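Protein Tube (Drosophila melanogaster, PDB 1D2Z) recruits the kinase Pelle to the plasma membrane through a death domain, relaying the Toll receptor signal that sets embryonic dorsoventral polarity. Local coordinates at residues Arg7-Leu11 and Arg12-Asp16; Gln112-Gln116 and Ala117-Ser121. One frame throughout, in Å; residues are numbered along the deposited sequence.

Contact 1: residues Arg7-Leu11 and Arg12-Asp16; sequences RNTEL and RRVED
E10 and L11 meet R13 and V14 through two successive backbone bonds that wind the chain at L11-R13 into a short 3-10 turn, with loop on both sides. R13 N donates to E10 O at 2.9 Å, and V14 N to L11 O at 3.1 Å; both donors sit well above the plane of the carbonyl they meet, as the tight winding demands. A second, weak bond runs from V14 N to E10 O. Where the turn ends, a water donates to L11 O, which already accepts V14 N, and to V14 O, bridging the two carbonyls.

On the outer side E10 and R12 lie alongside each other, pointing the same way. One carboxylate oxygen does the work: E10 OE1 takes R12 NE at 3.0 Å in a salt bridge, with a weaker bond from R12 NH2. NE comes from above the carboxylate plane, which stands 44° from the guanidinium, so this is no flat, two-oxygen pairing. R12 reaches it because its CG lies between the backbone N and the carbonyl carbon (chi1 60°), with the chain extended as far as NE. R13 NE is 4.1 Å from E10 OE1, but the oxygen lies well out of the guanidinium plane: an attraction of charges only. An alanine in place of E10 would probably strand the R12 guanidinium without its mate and leave two neighbouring arginines less well balanced. T9 CG2 rests on R13 CB at 4.0 Å, while its OG1 turns back to S6. L11 and V14, both apolar, pack onto V107 of helix 107-116. This is a 3-10 turn leading into helix 16-27, whose N-cap is E15, in a six-helix death-domain bundle.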
loop_
_atom_site.group_PDB
_atom_site.type_symbol
_atom_site.label_atom_id
_atom_site.label_comp_id
_atom_site.label_asym_id
_atom_site.label_seq_id
_atom_site.Cartn_x
_atom_site.Cartn_y
_atom_site.Cartn_z
ATOM N N ARG B 7 14.978 1.244 14.068
ATOM C CA ARG B 7 13.600 1.135 14.528
ATOM C C ARG B 7 13.269 2.153 15.611
ATOM O O ARG B 7 12.124 2.579 15.737
ATOM C CB ARG B 7 13.330 -0.276 15.059
ATOM C CG ARG B 7 13.002 -1.292 13.987
ATOM C CD ARG B 7 13.032 -2.710 14.543
ATOM N NE ARG B 7 12.023 -3.572 13.928
ATOM C CZ ARG B 7 11.924 -3.812 12.623
ATOM N NH1 ARG B 7 12.773 -3.253 11.775
ATOM N NH2 ARG B 7 10.972 -4.617 12.165
ATOM N N ASN B 8 14.288 2.553 16.368
ATOM C CA ASN B 8 14.124 3.507 17.460
ATOM C C ASN B 8 14.201 4.974 17.046
ATOM O O ASN B 8 13.962 5.862 17.862
ATOM C CB ASN B 8 15.150 3.218 18.556
ATOM C CG ASN B 8 15.018 1.819 19.111
ATOM O OD1 ASN B 8 15.675 0.890 18.643
ATOM N ND2 ASN B 8 14.142 1.653 20.096
ATOM N N THR B 9 14.550 5.228 15.791
ATOM C CA THR B 9 14.638 6.595 15.288
ATOM C C THR B 9 13.239 7.202 15.219
ATOM O O THR B 9 12.332 6.614 14.631
ATOM C CB THR B 9 15.246 6.616 13.881
ATOM O OG1 THR B 9 16.545 6.018 13.925
ATOM C CG2 THR B 9 15.345 8.044 13.348
ATOM N N GLU B 10 13.059 8.360 15.844
ATOM C CA GLU B 10 11.763 9.030 15.827
ATOM C C GLU B 10 11.496 9.594 14.437
ATOM O O GLU B 10 12.419 10.037 13.756
ATOM C CB GLU B 10 11.722 10.139 16.873
ATOM C CG GLU B 10 11.940 9.636 18.291
ATOM C CD GLU B 10 11.888 10.743 19.326
ATOM O OE1 GLU B 10 12.414 11.843 19.055
ATOM O OE2 GLU B 10 11.324 10.507 20.415
ATOM N N LEU B 11 10.234 9.551 14.012
ATOM C CA LEU B 11 9.855 10.042 12.689
ATOM C C LEU B 11 10.261 11.494 12.457
ATOM O O LEU B 11 10.634 11.864 11.344
ATOM C CB LEU B 11 8.353 9.858 12.447
ATOM C CG LEU B 11 7.842 8.412 12.475
ATOM C CD1 LEU B 11 6.364 8.381 12.111
ATOM C CD2 LEU B 11 8.650 7.553 11.511
ATOM N N ARG B 12 10.214 12.305 13.509
ATOM C CA ARG B 12 10.598 13.713 13.399
ATOM C C ARG B 12 12.096 13.882 13.129
ATOM O O ARG B 12 12.532 14.940 12.680
ATOM C CB ARG B 12 10.201 14.487 14.659
ATOM C CG ARG B 12 10.834 13.983 15.936
ATOM C CD ARG B 12 10.462 14.866 17.111
ATOM N NE ARG B 12 10.864 14.272 18.380
ATOM C CZ ARG B 12 11.261 14.961 19.447
ATOM N NH1 ARG B 12 11.318 16.287 19.409
ATOM N NH2 ARG B 12 11.582 14.320 20.564
ATOM N N ARG B 13 12.871 12.831 13.393
ATOM C CA ARG B 13 14.316 12.852 13.176
ATOM C C ARG B 13 14.672 12.388 11.771
ATOM O O ARG B 13 15.811 12.535 11.333
ATOM C CB ARG B 13 15.031 11.961 14.197
ATOM C CG ARG B 13 14.817 12.350 15.651
ATOM C CD ARG B 13 15.347 13.735 15.952
ATOM N NE ARG B 13 15.560 13.926 17.386
ATOM C CZ ARG B 13 15.505 15.102 18.005
ATOM N NH1 ARG B 13 15.239 16.209 17.322
ATOM N NH2 ARG B 13 15.738 15.172 19.310
ATOM N N VAL B 14 13.709 11.784 11.081
ATOM C CA VAL B 14 13.927 11.315 9.719
ATOM C C VAL B 14 14.002 12.529 8.805
ATOM O O VAL B 14 13.280 13.507 9.001
ATOM C CB VAL B 14 12.788 10.378 9.250
ATOM C CG1 VAL B 14 12.953 10.028 7.781
ATOM C CG2 VAL B 14 12.771 9.112 10.096
ATOM N N GLU B 15 14.890 12.465 7.818
ATOM C CA GLU B 15 15.070 13.558 6.879
ATOM C C GLU B 15 13.740 13.872 6.202
ATOM O O GLU B 15 13.031 12.967 5.753
ATOM C CB GLU B 15 16.137 13.190 5.851
ATOM C CG GLU B 15 16.814 14.380 5.192
ATOM C CD GLU B 15 18.118 13.994 4.519
ATOM O OE1 GLU B 15 19.092 13.699 5.247
ATOM O OE2 GLU B 15 18.170 13.977 3.267
ATOM N N ASP B 16 13.402 15.159 6.160
ATOM C CA ASP B 16 12.151 15.624 5.570
ATOM C C ASP B 16 11.853 15.056 4.186
ATOM O O ASP B 16 10.711 14.700 3.897
ATOM C CB ASP B 16 12.108 17.153 5.526
ATOM C CG ASP B 16 10.706 17.689 5.307
ATOM O OD1 ASP B 16 9.808 17.312 6.085
ATOM O OD2 ASP B 16 10.501 18.483 4.365
HETATM O O HOH W 1 10.951 14.303 10.012
#

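Contact 2: residues Gln112-Gln116 and Ala117-Ser121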
loop_
_atom_site.group_PDB
_atom_site.type_symbol
_atom_site.label_atom_id
_atom_site.label_comp_id
_atom_site.label_asym_id
_atom_site.label_seq_id
_atom_site.Cartn_x
_atom_site.Cartn_y
_atom_site.Cartn_z
ATOM N N GLN B 112 5.422 -1.441 11.684
ATOM C CA GLN B 112 4.470 -2.427 12.183
ATOM C C GLN B 112 3.015 -2.007 11.977
ATOM O O GLN B 112 2.164 -2.848 11.684
ATOM C CB GLN B 112 4.765 -2.757 13.643
ATOM C CG GLN B 112 6.040 -3.562 13.796
ATOM C CD GLN B 112 6.454 -3.744 15.236
ATOM O OE1 GLN B 112 6.140 -4.757 15.862
ATOM N NE2 GLN B 112 7.181 -2.769 15.769
ATOM N N LEU B 113 2.729 -0.712 12.109
ATOM C CA LEU B 113 1.366 -0.222 11.879
ATOM C C LEU B 113 1.036 -0.300 10.382
ATOM O O LEU B 113 -0.087 -0.626 10.014
ATOM C CB LEU B 113 1.179 1.204 12.408
ATOM C CG LEU B 113 1.182 1.357 13.939
ATOM C CD1 LEU B 113 0.991 2.811 14.319
ATOM C CD2 LEU B 113 0.073 0.507 14.561
ATOM N N LEU B 114 2.026 -0.046 9.524
ATOM C CA LEU B 114 1.813 -0.120 8.075
ATOM C C LEU B 114 1.438 -1.552 7.691
ATOM O O LEU B 114 0.528 -1.776 6.890
ATOM C CB LEU B 114 3.067 0.316 7.313
ATOM C CG LEU B 114 3.458 1.796 7.396
ATOM C CD1 LEU B 114 4.819 2.003 6.732
ATOM C CD2 LEU B 114 2.399 2.651 6.718
ATOM N N VAL B 115 2.115 -2.514 8.313
ATOM C CA VAL B 115 1.870 -3.933 8.069
ATOM C C VAL B 115 0.467 -4.326 8.544
ATOM O O VAL B 115 -0.251 -5.029 7.841
ATOM C CB VAL B 115 2.939 -4.807 8.778
ATOM C CG1 VAL B 115 2.594 -6.302 8.662
ATOM C CG2 VAL B 115 4.317 -4.532 8.172
ATOM N N GLN B 116 0.078 -3.848 9.728
ATOM C CA GLN B 116 -1.245 -4.130 10.291
ATOM C C GLN B 116 -2.371 -3.652 9.363
ATOM O O GLN B 116 -3.414 -4.300 9.257
ATOM C CB GLN B 116 -1.391 -3.465 11.670
ATOM C CG GLN B 116 -2.810 -3.515 12.262
ATOM C CD GLN B 116 -3.274 -4.928 12.582
ATOM O OE1 GLN B 116 -2.468 -5.810 12.906
ATOM N NE2 GLN B 116 -4.584 -5.146 12.512
ATOM N N ALA B 117 -2.158 -2.519 8.698
ATOM C CA ALA B 117 -3.158 -1.973 7.778
ATOM C C ALA B 117 -2.979 -2.459 6.329
ATOM O O ALA B 117 -3.676 -1.997 5.419
ATOM C CB ALA B 117 -3.135 -0.446 7.830
ATOM N N GLU B 118 -2.041 -3.381 6.130
ATOM C CA GLU B 118 -1.731 -3.950 4.814
ATOM C C GLU B 118 -1.279 -2.927 3.770
ATOM O O GLU B 118 -1.520 -3.098 2.569
ATOM C CB GLU B 118 -2.903 -4.782 4.277
ATOM C CG GLU B 118 -3.293 -5.939 5.196
ATOM C CD GLU B 118 -4.188 -6.980 4.532
ATOM O OE1 GLU B 118 -5.042 -6.623 3.689
ATOM O OE2 GLU B 118 -4.041 -8.168 4.870
ATOM N N LEU B 119 -0.620 -1.872 4.244
ATOM C CA LEU B 119 -0.091 -0.814 3.382
ATOM C C LEU B 119 1.320 -1.280 3.011
ATOM O O LEU B 119 2.326 -0.699 3.434
ATOM C CB LEU B 119 -0.063 0.514 4.154
ATOM C CG LEU B 119 -1.418 0.920 4.773
ATOM C CD1 LEU B 119 -1.294 2.242 5.532
ATOM C CD2 LEU B 119 -2.496 1.029 3.688
ATOM N N PHE B 120 1.372 -2.348 2.217
ATOM C CA PHE B 120 2.635 -2.959 1.822
ATOM C C PHE B 120 3.587 -2.147 0.968
ATOM O O PHE B 120 4.800 -2.316 1.079
ATOM C CB PHE B 120 2.397 -4.357 1.249
ATOM C CG PHE B 120 1.977 -5.357 2.293
ATOM C CD1 PHE B 120 2.880 -5.784 3.261
ATOM C CD2 PHE B 120 0.670 -5.822 2.345
ATOM C CE1 PHE B 120 2.484 -6.662 4.276
ATOM C CE2 PHE B 120 0.263 -6.699 3.353
ATOM C CZ PHE B 120 1.170 -7.118 4.319
ATOM N N SER B 121 3.065 -1.254 0.136
ATOM C CA SER B 121 3.929 -0.409 -0.686
ATOM C C SER B 121 4.730 0.510 0.232
ATOM O O SER B 121 5.934 0.704 0.051
ATOM C CB SER B 121 3.104 0.432 -1.651
ATOM O OG SER B 121 3.249 -0.043 -2.968
#
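A Schellman motif ends helix 107-116, and L114 and V115 supply its two acceptors. L119 N reaches back to L114 O at 2.9 Å, spanning five residues, and inside this bond E118 N donates to V115 O at 3.0 Å. The outer bond is fairly straight (156° at the hydrogen), its donor only modestly tilted from the carbonyl plane; the inner donor stands high above its own. E118 is the C-prime residue, with positive phi (60°), so the chain swings away from the helix axis. A residue other than glycine pays some energy for that conformation. The last regular helical bond precedes the reversal, from A117 N to L113 O at 3.1 Å. A117 suits the spot: its small CB lies 3.8 Å from L113 O, with I38 of helix 31-38 packed against it.

In the death-domain bundle this turn joins helix 107-116 to helix 120-130, and its apolar residues fasten the joint. L114 and L119 cross at about a right angle, L114 CD2 meeting L119 CD1 at 3.9 Å, and both rest on L26 of helix 16-27. L119 CG is anti to its carbonyl carbon (chi1 -54°), which keeps the branch beside L114; its CB lies 3.6 Å from L114 O, apolar cover for the outer bond. On another side V115 CG1 approaches F120 CE1 more loosely, at 4.4 Å, and P139 packs on the same F120 side chain. The turn also faces the partner protein: E118 O accepts a bond from Q72 of the Pelle chain, and S121 OG bonds to G71 O there.

Both contacts are local and partly buried, but contact 2 lies deeper: its centre is about 7 Å from the centre of the chain, against about 12 Å for contact 1. Helix 107-116 ties them together: contact 1 packs on its early part, contact 2 is its C-terminal end, and their nearest atoms remain about 5 Å apart. Helix 16-27 is likewise shared, entered by contact 1 and, in contact 2, packing its L26 on L114 and L119. Their chemistry differs accordingly. Residues 7-16 combine backbone bonds with a charged outer side, whereas 112-121 relies on backbone bonds and hydrocarbon packing. Within the assembly, Pelle touches contact 2 but not contact 1.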